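Local coordinates for esterase family protein (Staphylococcus aureus, PDB 7L0A) that probably hydrolyses S-formylglutathione to formate and glutathione, as a serine esterase of the esterase D family, at residues 204-216 with 232-246. Residues are numbered along the deposited sequence; the frame is centred on the assembly and turned at random.
Sequences KLLIMCGKQDFLY and PYQFEDGPGDHDYAY
The last two parallel strands of an alpha/beta-hydrolase sheet, 204-210 and 234-238, pair here, and the loops beyond them bring Asp213 to His242, two predicted members of the charge relay. Along the strands the backbone bonds run from Gln234 N to Leu205 O, from Ile207 N to Gln234 O and from Glu236 N to Ile207 O. On one face of the sheet Phe235 CD1 meets Ile207 CG2 at 3.8 Å, where helix 216-228 packs on them through Ile223 and Leu226; on the other, Met208 CE touches Glu236 OE1, whose carboxylate is salt-bridged to Arg253. Tyr216 OH donates a short 2.6 Å bond to Asp237 OD2.

Past the strands the loops grip each other twice: Gln212 N binds Gly240 O, and the bent Gln212 side chain turns OE1 back to accept from Gly240 N at 2.8 Å. Near the end of strand 204-210, Gly210 CA lies over the face of the Tyr246 ring, 4.2 Å from its centroid, a CH-pi contact.

His242 swings its ring away from its own backbone N (chi1 -162°), toward the Asp213 carboxylate, and ND1 donates to OD2 at 2.9 Å on its syn side, with a weaker branch to OD1. The two planes stand 75° apart. Asp213 OD1 also accepts from Leu215 N at 2.9 Å, a capping bond at the turn leading into helix 216-228; the bonds from Leu215 and His242 together hold the carboxylate's rotation. Phe214 sets its edge on the imidazole face, centroids 5.0 Å apart. His242 NE2 lies close to Ser129 OG, consistent with the Ser-His-Asp triad of alpha/beta-hydrolases, its acid and base carried on loops after successive strands.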
loop_
_atom_site.group_PDB
_atom_site.type_symbol
_atom_site.label_atom_id
_atom_site.label_comp_id
_atom_site.label_asym_id
_atom_site.label_seq_id
_atom_site.Cartn_x
_atom_site.Cartn_y
_atom_site.Cartn_z
ATOM N N LYS B 204 -2.877 -19.988 -20.000
ATOM C CA LYS B 204 -3.010 -21.356 -19.508
ATOM C C LYS B 204 -4.092 -21.382 -18.426
ATOM O O LYS B 204 -4.116 -20.532 -17.528
ATOM C CB LYS B 204 -1.673 -21.855 -18.970
ATOM C CG LYS B 204 -1.522 -23.366 -18.931
ATOM C CD LYS B 204 -0.077 -23.774 -18.646
ATOM C CE LYS B 204 0.011 -25.253 -18.300
ATOM N NZ LYS B 204 1.394 -25.678 -17.976
ATOM N N LEU B 205 -5.002 -22.355 -18.520
ATOM C CA LEU B 205 -6.169 -22.436 -17.657
ATOM C C LEU B 205 -6.078 -23.602 -16.685
ATOM O O LEU B 205 -5.847 -24.752 -17.095
ATOM C CB LEU B 205 -7.431 -22.594 -18.505
ATOM C CG LEU B 205 -7.814 -21.417 -19.381
ATOM C CD1 LEU B 205 -8.968 -21.849 -20.297
ATOM C CD2 LEU B 205 -8.219 -20.229 -18.537
ATOM N N LEU B 206 -6.292 -23.302 -15.398
ATOM C CA LEU B 206 -6.522 -24.309 -14.368
ATOM C C LEU B 206 -7.902 -24.014 -13.799
ATOM O O LEU B 206 -8.111 -22.962 -13.182
ATOM C CB LEU B 206 -5.436 -24.278 -13.289
ATOM C CG LEU B 206 -5.753 -25.162 -12.096
ATOM C CD1 LEU B 206 -5.831 -26.613 -12.458
ATOM C CD2 LEU B 206 -4.696 -24.911 -11.013
ATOM N N ILE B 207 -8.856 -24.907 -14.055
ATOM C CA ILE B 207 -10.236 -24.727 -13.623
ATOM C C ILE B 207 -10.518 -25.722 -12.518
ATOM O O ILE B 207 -10.231 -26.910 -12.664
ATOM C CB ILE B 207 -11.214 -24.901 -14.808
ATOM C CG1 ILE B 207 -10.873 -23.883 -15.894
ATOM C CG2 ILE B 207 -12.649 -24.816 -14.336
ATOM C CD1 ILE B 207 -11.600 -24.106 -17.210
ATOM N N MET B 208 -11.061 -25.247 -11.400
ATOM C CA MET B 208 -11.272 -26.105 -10.234
ATOM C C MET B 208 -12.681 -25.897 -9.696
ATOM O O MET B 208 -13.206 -24.776 -9.686
ATOM C CB MET B 208 -10.232 -25.836 -9.122
ATOM C CG MET B 208 -8.837 -25.558 -9.638
ATOM S SD MET B 208 -7.606 -25.355 -8.287
ATOM C CE MET B 208 -7.452 -27.048 -7.799
ATOM N N CYS B 209 -13.298 -26.985 -9.257
ATOM C CA CYS B 209 -14.592 -26.911 -8.594
ATOM C C CYS B 209 -14.768 -28.137 -7.711
ATOM O O CYS B 209 -14.359 -29.239 -8.081
ATOM C CB CYS B 209 -15.720 -26.820 -9.647
ATOM S SG CYS B 209 -17.325 -26.376 -9.018
ATOM N N GLY B 210 -15.406 -27.957 -6.573
ATOM C CA GLY B 210 -15.741 -29.084 -5.733
ATOM C C GLY B 210 -16.984 -29.799 -6.227
ATOM O O GLY B 210 -17.925 -29.186 -6.727
ATOM N N LYS B 211 -17.016 -31.112 -5.992
ATOM C CA LYS B 211 -18.083 -31.948 -6.536
ATOM C C LYS B 211 -19.446 -31.690 -5.903
ATOM O O LYS B 211 -20.463 -32.051 -6.501
ATOM C CB LYS B 211 -17.714 -33.426 -6.397
ATOM C CG LYS B 211 -16.548 -33.829 -7.284
ATOM C CD LYS B 211 -16.184 -35.293 -7.110
ATOM C CE LYS B 211 -15.156 -35.707 -8.148
ATOM N NZ LYS B 211 -14.817 -37.147 -8.029
ATOM N N GLN B 212 -19.504 -31.070 -4.727
ATOM C CA GLN B 212 -20.773 -30.762 -4.078
ATOM C C GLN B 212 -21.278 -29.355 -4.397
ATOM O O GLN B 212 -22.356 -28.978 -3.932
ATOM C CB GLN B 212 -20.633 -30.963 -2.557
ATOM C CG GLN B 212 -20.556 -32.441 -2.144
ATOM C CD GLN B 212 -19.216 -33.095 -2.447
ATOM O OE1 GLN B 212 -18.162 -32.612 -2.028
ATOM N NE2 GLN B 212 -19.255 -34.223 -3.161
ATOM N N ASP B 213 -20.524 -28.568 -5.152
ATOM C CA ASP B 213 -20.896 -27.192 -5.459
ATOM C C ASP B 213 -22.130 -27.158 -6.350
ATOM O O ASP B 213 -22.262 -27.964 -7.262
ATOM C CB ASP B 213 -19.711 -26.528 -6.152
ATOM C CG ASP B 213 -19.735 -25.044 -6.078
ATOM O OD1 ASP B 213 -20.697 -24.431 -6.581
ATOM O OD2 ASP B 213 -18.769 -24.467 -5.547
ATOM N N PHE B 214 -23.042 -26.214 -6.083
ATOM C CA PHE B 214 -24.216 -26.086 -6.942
ATOM C C PHE B 214 -23.848 -25.728 -8.373
ATOM O O PHE B 214 -24.679 -25.922 -9.280
ATOM C CB PHE B 214 -25.210 -25.078 -6.345
ATOM C CG PHE B 214 -24.817 -23.629 -6.475
ATOM C CD1 PHE B 214 -23.965 -23.045 -5.565
ATOM C CD2 PHE B 214 -25.352 -22.837 -7.475
ATOM C CE1 PHE B 214 -23.636 -21.709 -5.658
ATOM C CE2 PHE B 214 -25.024 -21.500 -7.578
ATOM C CZ PHE B 214 -24.171 -20.936 -6.679
ATOM N N LEU B 215 -22.629 -25.243 -8.614
ATOM C CA LEU B 215 -22.165 -24.887 -9.951
ATOM C C LEU B 215 -21.350 -25.989 -10.619
ATOM O O LEU B 215 -20.868 -25.792 -11.739
ATOM C CB LEU B 215 -21.332 -23.604 -9.893
ATOM C CG LEU B 215 -22.038 -22.338 -9.400
ATOM C CD1 LEU B 215 -21.101 -21.187 -9.252
ATOM C CD2 LEU B 215 -23.191 -21.997 -10.370
ATOM N N TYR B 216 -21.218 -27.154 -9.991
ATOM C CA TYR B 216 -20.307 -28.173 -10.496
ATOM C C TYR B 216 -20.701 -28.646 -11.891
ATOM O O TYR B 216 -19.846 -28.772 -12.777
ATOM C CB TYR B 216 -20.265 -29.361 -9.531
ATOM C CG TYR B 216 -19.370 -30.488 -9.961
ATOM C CD1 TYR B 216 -17.992 -30.315 -10.060
ATOM C CD2 TYR B 216 -19.884 -31.746 -10.211
ATOM C CE1 TYR B 216 -17.162 -31.364 -10.434
ATOM C CE2 TYR B 216 -19.055 -32.799 -10.575
ATOM C CZ TYR B 216 -17.708 -32.602 -10.708
ATOM O OH TYR B 216 -16.902 -33.670 -11.081
ATOM N N PRO B 232 -6.963 -25.595 -24.660
ATOM C CA PRO B 232 -6.332 -26.407 -23.613
ATOM C C PRO B 232 -6.693 -25.929 -22.218
ATOM O O PRO B 232 -6.910 -24.739 -21.970
ATOM C CB PRO B 232 -4.834 -26.268 -23.913
ATOM C CG PRO B 232 -4.684 -25.039 -24.685
ATOM C CD PRO B 232 -5.984 -24.833 -25.466
ATOM N N TYR B 233 -6.782 -26.893 -21.296
ATOM C CA TYR B 233 -7.017 -26.561 -19.909
ATOM C C TYR B 233 -6.646 -27.753 -19.042
ATOM O O TYR B 233 -6.509 -28.881 -19.534
ATOM C CB TYR B 233 -8.482 -26.191 -19.646
ATOM C CG TYR B 233 -9.386 -27.386 -19.875
ATOM C CD1 TYR B 233 -9.834 -27.702 -21.144
ATOM C CD2 TYR B 233 -9.772 -28.215 -18.822
ATOM C CE1 TYR B 233 -10.621 -28.793 -21.356
ATOM C CE2 TYR B 233 -10.574 -29.309 -19.044
ATOM C CZ TYR B 233 -10.996 -29.596 -20.326
ATOM O OH TYR B 233 -11.811 -30.697 -20.576
ATOM N N GLN B 234 -6.502 -27.484 -17.754
ATOM C CA GLN B 234 -6.476 -28.507 -16.718
ATOM C C GLN B 234 -7.690 -28.315 -15.834
ATOM O O GLN B 234 -8.027 -27.180 -15.477
ATOM C CB GLN B 234 -5.211 -28.417 -15.871
ATOM C CG GLN B 234 -3.980 -28.795 -16.645
ATOM C CD GLN B 234 -2.720 -28.490 -15.883
ATOM O OE1 GLN B 234 -1.962 -27.598 -16.265
ATOM N NE2 GLN B 234 -2.494 -29.211 -14.791
ATOM N N PHE B 235 -8.351 -29.415 -15.486
ATOM C CA PHE B 235 -9.467 -29.376 -14.552
ATOM C C PHE B 235 -9.194 -30.267 -13.354
ATOM O O PHE B 235 -8.812 -31.428 -13.516
ATOM C CB PHE B 235 -10.758 -29.832 -15.216
ATOM C CG PHE B 235 -11.953 -29.802 -14.316
ATOM C CD1 PHE B 235 -12.550 -28.608 -13.994
ATOM C CD2 PHE B 235 -12.507 -30.967 -13.831
ATOM C CE1 PHE B 235 -13.682 -28.563 -13.176
ATOM C CE2 PHE B 235 -13.646 -30.931 -13.035
ATOM C CZ PHE B 235 -14.230 -29.730 -12.710
ATOM N N GLU B 236 -9.411 -29.730 -12.157
ATOM C CA GLU B 236 -9.189 -30.476 -10.918
ATOM C C GLU B 236 -10.444 -30.362 -10.071
ATOM O O GLU B 236 -10.954 -29.259 -9.847
ATOM C CB GLU B 236 -7.941 -29.970 -10.206
ATOM C CG GLU B 236 -6.694 -30.361 -10.991
ATOM C CD GLU B 236 -5.383 -29.897 -10.410
ATOM O OE1 GLU B 236 -5.320 -29.599 -9.201
ATOM O OE2 GLU B 236 -4.401 -29.851 -11.182
ATOM N N ASP B 237 -10.989 -31.504 -9.687
ATOM C CA ASP B 237 -12.138 -31.539 -8.808
ATOM C C ASP B 237 -11.828 -32.486 -7.669
ATOM O O ASP B 237 -10.741 -33.066 -7.576
ATOM C CB ASP B 237 -13.422 -31.925 -9.561
ATOM C CG ASP B 237 -13.352 -33.304 -10.199
ATOM O OD1 ASP B 237 -12.362 -34.030 -9.961
ATOM O OD2 ASP B 237 -14.302 -33.647 -10.943
ATOM N N GLY B 238 -12.792 -32.631 -6.794
ATOM C CA GLY B 238 -12.614 -33.390 -5.587
ATOM C C GLY B 238 -13.765 -33.036 -4.685
ATOM O O GLY B 238 -14.653 -32.256 -5.045
ATOM N N PRO B 239 -13.787 -33.619 -3.493
ATOM C CA PRO B 239 -14.808 -33.227 -2.521
ATOM C C PRO B 239 -14.660 -31.748 -2.206
ATOM O O PRO B 239 -13.548 -31.214 -2.117
ATOM C CB PRO B 239 -14.511 -34.121 -1.318
ATOM C CG PRO B 239 -13.085 -34.505 -1.494
ATOM C CD PRO B 239 -12.840 -34.606 -2.950
ATOM N N GLY B 240 -15.766 -31.099 -2.030
ATOM C CA GLY B 240 -15.755 -29.686 -1.682
ATOM C C GLY B 240 -17.037 -29.035 -2.151
ATOM O O GLY B 240 -17.711 -29.437 -3.078
ATOM N N ASP B 241 -17.377 -27.952 -1.462
ATOM C CA ASP B 241 -18.588 -27.197 -1.704
ATOM C C ASP B 241 -18.209 -25.748 -1.994
ATOM O O ASP B 241 -17.036 -25.407 -2.156
ATOM C CB ASP B 241 -19.513 -27.319 -0.493
ATOM C CG ASP B 241 -20.969 -27.304 -0.870
ATOM O OD1 ASP B 241 -21.340 -26.570 -1.807
ATOM O OD2 ASP B 241 -21.755 -28.023 -0.217
ATOM N N HIS B 242 -19.232 -24.891 -2.046
ATOM C CA HIS B 242 -19.097 -23.487 -2.428
ATOM C C HIS B 242 -18.751 -22.642 -1.197
ATOM O O HIS B 242 -19.543 -21.854 -0.692
ATOM C CB HIS B 242 -20.400 -23.029 -3.093
ATOM C CG HIS B 242 -20.276 -21.789 -3.909
ATOM N ND1 HIS B 242 -19.949 -21.819 -5.243
ATOM C CD2 HIS B 242 -20.443 -20.485 -3.586
ATOM C CE1 HIS B 242 -19.914 -20.582 -5.705
ATOM N NE2 HIS B 242 -20.193 -19.754 -4.717
ATOM N N ASP B 243 -17.521 -22.810 -0.711
ATOM C CA ASP B 243 -17.130 -22.173 0.548
ATOM C C ASP B 243 -15.609 -22.095 0.643
ATOM O O ASP B 243 -14.875 -22.654 -0.188
ATOM C CB ASP B 243 -17.751 -22.903 1.745
ATOM C CG ASP B 243 -17.369 -24.362 1.817
ATOM O OD1 ASP B 243 -16.186 -24.702 1.614
ATOM O OD2 ASP B 243 -18.254 -25.186 2.112
ATOM N N TYR B 244 -15.137 -21.383 1.696
ATOM C CA TYR B 244 -13.713 -21.107 1.836
ATOM C C TYR B 244 -12.936 -22.293 2.368
ATOM O O TYR B 244 -11.700 -22.329 2.263
ATOM C CB TYR B 244 -13.517 -19.890 2.722
ATOM C CG TYR B 244 -13.595 -18.599 1.965
ATOM C CD1 TYR B 244 -12.498 -18.150 1.230
ATOM C CD2 TYR B 244 -14.742 -17.816 1.972
ATOM C CE1 TYR B 244 -12.545 -16.964 0.515
ATOM C CE2 TYR B 244 -14.798 -16.612 1.245
ATOM C CZ TYR B 244 -13.710 -16.194 0.554
ATOM O OH TYR B 244 -13.733 -15.013 -0.133
ATOM N N ALA B 245 -13.605 -23.291 2.936
ATOM C CA ALA B 245 -12.887 -24.533 3.215
ATOM C C ALA B 245 -12.352 -25.132 1.920
ATOM O O ALA B 245 -11.216 -25.623 1.865
ATOM C CB ALA B 245 -13.803 -25.513 3.930
ATOM N N TYR B 246 -13.143 -25.064 0.842
ATOM C CA TYR B 246 -12.649 -25.499 -0.454
ATOM C C TYR B 246 -11.697 -24.473 -1.072
ATOM O O TYR B 246 -10.622 -24.846 -1.554
ATOM C CB TYR B 246 -13.825 -25.784 -1.416
ATOM C CG TYR B 246 -13.346 -26.207 -2.781
ATOM C CD1 TYR B 246 -12.830 -27.473 -2.991
ATOM C CD2 TYR B 246 -13.405 -25.333 -3.881
ATOM C CE1 TYR B 246 -12.374 -27.865 -4.240
ATOM C CE2 TYR B 246 -12.934 -25.719 -5.104
ATOM C CZ TYR B 246 -12.427 -26.984 -5.279
ATOM O OH TYR B 246 -11.948 -27.393 -6.504
HETATM O O HOH W 1 -3.298 -25.734 -18.050
HETATM O O HOH W 2 -4.540 -24.143 -20.926
HETATM O O HOH W 3 -16.600 -25.617 -5.171
HETATM O O HOH W 4 -23.411 -25.614 -3.187
#